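Local coordinates for multiple antibiotic resistance protein MARR (PDB 1JGS) that represses transcription of the marRAB operon by binding its operator, and so regulates antibiotic resistance and oxidative stress genes, at residues R21-Y26 with I32-F37; K38-I43 with A99-Q104. All blocks are in the same frame, centred on the assembly; numbering follows the deposited sequence.

Contact 1 (R21-Y26 with I32-F37). With SAL (2-hydroxybenzoic acid), chain C.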
loop_
_atom_site.group_PDB
_atom_site.type_symbol
_atom_site.label_atom_id
_atom_site.label_comp_id
_atom_site.label_asym_id
_atom_site.label_seq_id
_atom_site.Cartn_x
_atom_site.Cartn_y
_atom_site.Cartn_z
ATOM N N ARG A 21 4.492 -0.543 -8.954
ATOM C CA ARG A 21 4.464 -0.171 -10.367
ATOM C C ARG A 21 5.119 -1.257 -11.205
ATOM O O ARG A 21 4.659 -1.574 -12.298
ATOM C CB ARG A 21 5.190 1.157 -10.598
ATOM C CG ARG A 21 5.326 1.509 -12.069
ATOM C CD ARG A 21 6.028 2.832 -12.287
ATOM N NE ARG A 21 6.306 3.048 -13.704
ATOM C CZ ARG A 21 6.926 4.117 -14.195
ATOM N NH1 ARG A 21 7.338 5.080 -13.379
ATOM N NH2 ARG A 21 7.134 4.225 -15.504
ATOM N N LEU A 22 6.202 -1.822 -10.688
ATOM C CA LEU A 22 6.896 -2.879 -11.398
ATOM C C LEU A 22 6.000 -4.113 -11.419
ATOM O O LEU A 22 5.897 -4.803 -12.434
ATOM C CB LEU A 22 8.229 -3.197 -10.707
ATOM C CG LEU A 22 9.215 -2.025 -10.661
ATOM C CD1 LEU A 22 10.543 -2.476 -10.075
ATOM C CD2 LEU A 22 9.428 -1.493 -12.062
ATOM N N LEU A 23 5.354 -4.374 -10.290
ATOM C CA LEU A 23 4.456 -5.508 -10.147
ATOM C C LEU A 23 3.378 -5.439 -11.234
ATOM O O LEU A 23 3.209 -6.386 -12.006
ATOM C CB LEU A 23 3.817 -5.477 -8.760
ATOM C CG LEU A 23 2.877 -6.624 -8.407
ATOM C CD1 LEU A 23 3.616 -7.945 -8.542
ATOM C CD2 LEU A 23 2.353 -6.432 -6.999
ATOM N N ASN A 24 2.650 -4.321 -11.299
ATOM C CA ASN A 24 1.628 -4.160 -12.326
ATOM C C ASN A 24 2.234 -4.427 -13.708
ATOM O O ASN A 24 1.625 -5.107 -14.540
ATOM C CB ASN A 24 1.028 -2.743 -12.317
ATOM C CG ASN A 24 0.044 -2.523 -11.176
ATOM O OD1 ASN A 24 0.420 -2.071 -10.092
ATOM N ND2 ASN A 24 -1.226 -2.854 -11.415
ATOM N N GLU A 25 3.433 -3.892 -13.947
ATOM C CA GLU A 25 4.109 -4.070 -15.236
ATOM C C GLU A 25 4.430 -5.527 -15.560
ATOM O O GLU A 25 4.376 -5.934 -16.717
ATOM C CB GLU A 25 5.392 -3.232 -15.299
ATOM C CG GLU A 25 5.150 -1.766 -15.646
ATOM C CD GLU A 25 6.439 -0.956 -15.773
ATOM O OE1 GLU A 25 7.347 -1.391 -16.518
ATOM O OE2 GLU A 25 6.537 0.118 -15.136
ATOM N N TYR A 26 4.754 -6.311 -14.539
ATOM C CA TYR A 26 5.077 -7.722 -14.735
ATOM C C TYR A 26 3.838 -8.582 -14.961
ATOM O O TYR A 26 3.919 -9.619 -15.615
ATOM C CB TYR A 26 5.822 -8.275 -13.524
ATOM C CG TYR A 26 7.099 -7.554 -13.185
ATOM C CD1 TYR A 26 7.479 -7.379 -11.854
ATOM C CD2 TYR A 26 7.942 -7.069 -14.185
ATOM C CE1 TYR A 26 8.663 -6.741 -11.521
ATOM C CE2 TYR A 26 9.134 -6.429 -13.867
ATOM C CZ TYR A 26 9.488 -6.269 -12.529
ATOM O OH TYR A 26 10.666 -5.646 -12.191
ATOM N N ILE A 32 -4.518 -11.573 -15.063
ATOM C CA ILE A 32 -4.718 -11.397 -13.635
ATOM C C ILE A 32 -4.258 -10.013 -13.245
ATOM O O ILE A 32 -3.312 -9.487 -13.837
ATOM C CB ILE A 32 -3.897 -12.406 -12.827
ATOM C CG1 ILE A 32 -4.243 -12.267 -11.339
ATOM C CG2 ILE A 32 -2.390 -12.173 -13.088
ATOM C CD1 ILE A 32 -3.634 -13.321 -10.464
ATOM N N THR A 33 -4.904 -9.432 -12.236
ATOM C CA THR A 33 -4.532 -8.103 -11.773
ATOM C C THR A 33 -3.710 -8.139 -10.470
ATOM O O THR A 33 -3.783 -9.092 -9.692
ATOM C CB THR A 33 -5.773 -7.242 -11.544
ATOM O OG1 THR A 33 -6.485 -7.740 -10.407
ATOM C CG2 THR A 33 -6.700 -7.294 -12.779
ATOM N N ALA A 34 -2.926 -7.086 -10.248
ATOM C CA ALA A 34 -2.092 -6.961 -9.060
ATOM C C ALA A 34 -2.935 -7.201 -7.816
ATOM O O ALA A 34 -2.540 -7.950 -6.924
ATOM C CB ALA A 34 -1.465 -5.562 -9.008
ATOM N N ALA A 35 -4.104 -6.570 -7.763
ATOM C CA ALA A 35 -4.990 -6.737 -6.619
ATOM C C ALA A 35 -5.411 -8.194 -6.439
ATOM O O ALA A 35 -5.433 -8.690 -5.311
ATOM C CB ALA A 35 -6.216 -5.836 -6.756
ATOM N N GLN A 36 -5.751 -8.875 -7.538
ATOM C CA GLN A 36 -6.139 -10.291 -7.454
ATOM C C GLN A 36 -4.959 -11.095 -6.916
ATOM O O GLN A 36 -5.132 -11.980 -6.073
ATOM C CB GLN A 36 -6.548 -10.840 -8.831
ATOM C CG GLN A 36 -7.920 -10.386 -9.334
ATOM C CD GLN A 36 -8.187 -10.777 -10.788
ATOM O OE1 GLN A 36 -7.530 -11.657 -11.346
ATOM N NE2 GLN A 36 -9.161 -10.133 -11.397
ATOM N N PHE A 37 -3.758 -10.778 -7.394
ATOM C CA PHE A 37 -2.555 -11.486 -6.944
ATOM C C PHE A 37 -2.343 -11.305 -5.434
ATOM O O PHE A 37 -2.079 -12.272 -4.714
ATOM C CB PHE A 37 -1.329 -10.988 -7.709
ATOM C CG PHE A 37 -0.056 -11.674 -7.323
ATOM C CD1 PHE A 37 0.005 -13.066 -7.240
ATOM C CD2 PHE A 37 1.091 -10.936 -7.055
ATOM C CE1 PHE A 37 1.187 -13.717 -6.897
ATOM C CE2 PHE A 37 2.283 -11.578 -6.710
ATOM C CZ PHE A 37 2.328 -12.976 -6.630
HETATM C "C1'" SAL C . -11.279 -7.481 -9.479
HETATM O "O1'" SAL C . -10.692 -8.256 -10.382
HETATM O "O2'" SAL C . -12.456 -7.713 -9.080
HETATM C C1 SAL C . -10.462 -6.350 -8.989
HETATM C C2 SAL C . -11.000 -5.426 -7.986
HETATM C C3 SAL C . -10.222 -4.329 -7.504
HETATM C C4 SAL C . -8.919 -4.106 -7.984
HETATM C C5 SAL C . -8.331 -5.105 -9.075
HETATM C C6 SAL C . -9.136 -6.157 -9.501
HETATM O O2 SAL C . -12.264 -5.556 -7.456
#

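Contact 2 (K38-I43 with A99-Q104)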
loop_
_atom_site.group_PDB
_atom_site.type_symbol
_atom_site.label_atom_id
_atom_site.label_comp_id
_atom_site.label_asym_id
_atom_site.label_seq_id
_atom_site.Cartn_x
_atom_site.Cartn_y
_atom_site.Cartn_z
ATOM N N LYS A 38 -2.484 -10.071 -4.958
ATOM C CA LYS A 38 -2.330 -9.770 -3.536
ATOM C C LYS A 38 -3.362 -10.562 -2.717
ATOM O O LYS A 38 -3.024 -11.178 -1.702
ATOM C CB LYS A 38 -2.522 -8.268 -3.294
ATOM C CG LYS A 38 -1.506 -7.379 -3.999
ATOM C CD LYS A 38 -1.859 -5.901 -3.833
ATOM C CE LYS A 38 -0.814 -4.986 -4.468
ATOM N NZ LYS A 38 0.505 -5.062 -3.776
ATOM N N VAL A 39 -4.619 -10.545 -3.149
ATOM C CA VAL A 39 -5.642 -11.297 -2.429
ATOM C C VAL A 39 -5.292 -12.782 -2.368
ATOM O O VAL A 39 -5.561 -13.432 -1.360
ATOM C CB VAL A 39 -7.033 -11.131 -3.077
ATOM C CG1 VAL A 39 -8.007 -12.162 -2.521
ATOM C CG2 VAL A 39 -7.557 -9.720 -2.806
ATOM N N LEU A 40 -4.689 -13.322 -3.427
ATOM C CA LEU A 40 -4.320 -14.744 -3.421
ATOM C C LEU A 40 -3.161 -15.031 -2.454
ATOM O O LEU A 40 -3.180 -16.014 -1.714
ATOM C CB LEU A 40 -3.911 -15.240 -4.821
ATOM C CG LEU A 40 -4.922 -15.424 -5.955
ATOM C CD1 LEU A 40 -4.208 -16.069 -7.149
ATOM C CD2 LEU A 40 -6.076 -16.288 -5.515
ATOM N N CYS A 41 -2.151 -14.175 -2.468
ATOM C CA CYS A 41 -1.010 -14.376 -1.591
ATOM C C CYS A 41 -1.439 -14.287 -0.132
ATOM O O CYS A 41 -0.929 -15.020 0.717
ATOM C CB CYS A 41 0.068 -13.337 -1.888
ATOM S SG CYS A 41 0.762 -13.463 -3.546
ATOM N N SER A 42 -2.381 -13.395 0.155
ATOM C CA SER A 42 -2.870 -13.214 1.522
ATOM C C SER A 42 -3.704 -14.382 2.033
ATOM O O SER A 42 -3.622 -14.737 3.199
ATOM C CB SER A 42 -3.708 -11.938 1.622
ATOM O OG SER A 42 -2.939 -10.798 1.281
ATOM N N ILE A 43 -4.530 -14.961 1.167
ATOM C CA ILE A 43 -5.372 -16.078 1.567
ATOM C C ILE A 43 -4.463 -17.288 1.758
ATOM O O ILE A 43 -4.627 -18.062 2.698
ATOM C CB ILE A 43 -6.425 -16.390 0.485
ATOM C CG1 ILE A 43 -7.430 -15.237 0.393
ATOM C CG2 ILE A 43 -7.137 -17.699 0.798
ATOM C CD1 ILE A 43 -8.581 -15.487 -0.580
ATOM N N ALA A 99 -3.912 -22.068 -6.191
ATOM C CA ALA A 99 -2.613 -22.205 -5.534
ATOM C C ALA A 99 -1.481 -22.181 -6.549
ATOM O O ALA A 99 -0.472 -21.510 -6.343
ATOM C CB ALA A 99 -2.566 -23.509 -4.727
ATOM N N ALA A 100 -1.656 -22.912 -7.646
ATOM C CA ALA A 100 -0.647 -22.977 -8.692
ATOM C C ALA A 100 -0.466 -21.592 -9.316
ATOM O O ALA A 100 0.655 -21.091 -9.442
ATOM C CB ALA A 100 -1.062 -23.992 -9.752
ATOM N N ILE A 101 -1.571 -20.973 -9.709
ATOM C CA ILE A 101 -1.500 -19.642 -10.290
ATOM C C ILE A 101 -0.692 -18.712 -9.357
ATOM O O ILE A 101 0.219 -18.000 -9.795
ATOM C CB ILE A 101 -2.916 -19.044 -10.467
ATOM C CG1 ILE A 101 -3.733 -19.890 -11.449
ATOM C CG2 ILE A 101 -2.813 -17.602 -10.924
ATOM C CD1 ILE A 101 -3.150 -19.970 -12.833
ATOM N N CYS A 102 -1.033 -18.726 -8.071
ATOM C CA CYS A 102 -0.360 -17.879 -7.091
ATOM C C CYS A 102 1.126 -18.171 -6.969
ATOM O O CYS A 102 1.902 -17.287 -6.595
ATOM C CB CYS A 102 -1.012 -18.023 -5.716
ATOM S SG CYS A 102 -0.113 -17.174 -4.393
ATOM N N GLU A 103 1.521 -19.405 -7.279
ATOM C CA GLU A 103 2.928 -19.784 -7.199
ATOM C C GLU A 103 3.647 -19.439 -8.503
ATOM O O GLU A 103 4.800 -19.013 -8.485
ATOM C CB GLU A 103 3.067 -21.277 -6.892
ATOM C CG GLU A 103 4.481 -21.694 -6.504
ATOM C CD GLU A 103 5.028 -20.883 -5.339
ATOM O OE1 GLU A 103 4.388 -20.873 -4.268
ATOM O OE2 GLU A 103 6.099 -20.257 -5.490
ATOM N N GLN A 104 2.981 -19.619 -9.637
ATOM C CA GLN A 104 3.606 -19.270 -10.907
ATOM C C GLN A 104 3.947 -17.786 -10.860
ATOM O O GLN A 104 5.050 -17.379 -11.226
ATOM C CB GLN A 104 2.659 -19.501 -12.081
ATOM C CG GLN A 104 2.528 -20.923 -12.573
ATOM C CD GLN A 104 1.378 -21.060 -13.568
ATOM O OE1 GLN A 104 1.263 -20.277 -14.521
ATOM N NE2 GLN A 104 0.519 -22.052 -13.347
#

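Contact 1 (R21-Y26 with I32-F37)
Leu-23 and Ala-34 meet where the end of helix 8-27 passes the start of helix 34-46. CB of Leu-23 is directed at the second helix; a first torsion anti to the backbone N (chi1 -178°) carries CG the same way, and chi2 (57°) turns the two methyls to different partners: CD2 rests 4.4 Å from CB of Ala-34, and CD1 reaches to 4.2 Å from CD2 of Phe-37, meeting that ring obliquely. Phe-37 uses the same first torsion, laying its ring back toward helix 8-27. Ala-34 sits closest to the first helix, its methyl touched by both Leu-23 and the side chain of Asn-24. In the MarR-type winged-helix fold this is the turn from the dimerisation-region helix into the DNA-binding domain; Val-109 and Cys-105 of helix 96-118 back Leu-23 and Phe-37. Thr-33 caps the new helix: its OG1 accepts from Gln-36 N at 3.2 Å. The far side of the same turn lines a salicylate site. Gln-36, extended beyond CG, donates NE2 to carboxylate O1' of the ligand at 2.6 Å in a nearly straight bond (169°), while its OE1 is bonded to Lys-75, which fixes the amide's rotation. Ala-35 CB lies 3.2 Å from ligand C5, and Thr-33 OG1 approaches ring atom C6 at 3.2 Å.

Contact 2 (K38-I43 with A99-Q104)
Cys-102 is the bump of helix 96-118 that enters the surface of helix 34-46, settling between Leu-40 and Cys-41. Its CB lies against the leucine, 4.0 Å from Leu-40 CD1, and the leucine's own CB is almost as near. The sulfur swings to the other neighbour: with SG anti to the backbone N (chi1 173°), it stands 3.9 Å from Cys-41 SG and also near that residue's CA. At this separation the two sulfurs touch as apolar atoms and form no disulfide. The return bump is Leu-40, which reaches past Cys-102 to the residue before it, with CD1 4.3 Å from Ile-101 CG2; the rest of the isoleucine leads away from helix 34-46. Cys-41 flanks the interface, its CB directed neither at nor away from the partner helix.

The short axes run 9.8 Å apart and cross at -111°, steeply enough to confine the touching residues to one patch, with Leu-40 and Cys-102 as its closest CA pair. In the winged-helix domain of MarR, helix 34-46 is thereby packed across the long helix 96-118 that follows the wing and leads out to the dimerisation region. Trp-77 bridges the edge of the patch, touching both Leu-40 and Ile-101, and Leu-94 of strand 90-94 also meets Leu-40. Other faces of helix 34-46 turn to the interior of the DNA-binding domain: Val-39 packs on Leu-58, Met-68 and Leu-72, and Ile-43 on Leu-54 and Val-92. Farther along, the salt bridge from Glu-103 to Arg-44 adds a polar tie between the same two helices.

Both contacts use helix 34-46, contact 1 at its first turn and contact 2 on the turns that follow, and their centres lie 12 Å apart. In chain order contact 1 is complete before contact 2 opens; the latter then joins residues separated by helices 51-58 and 62-74 and the two-stranded wing. The two patches meet directly, where Phe-37 CE1 lies 3.7 Å from Cys-102 O and Leu-23 CD2 lies 4.0 Å from Lys-38 NZ. Helix 34-46 is thus held by helix 8-27 at one end and crossed by helix 96-118 farther along, connecting the DNA-binding domain to the two helices that run to the dimerisation region.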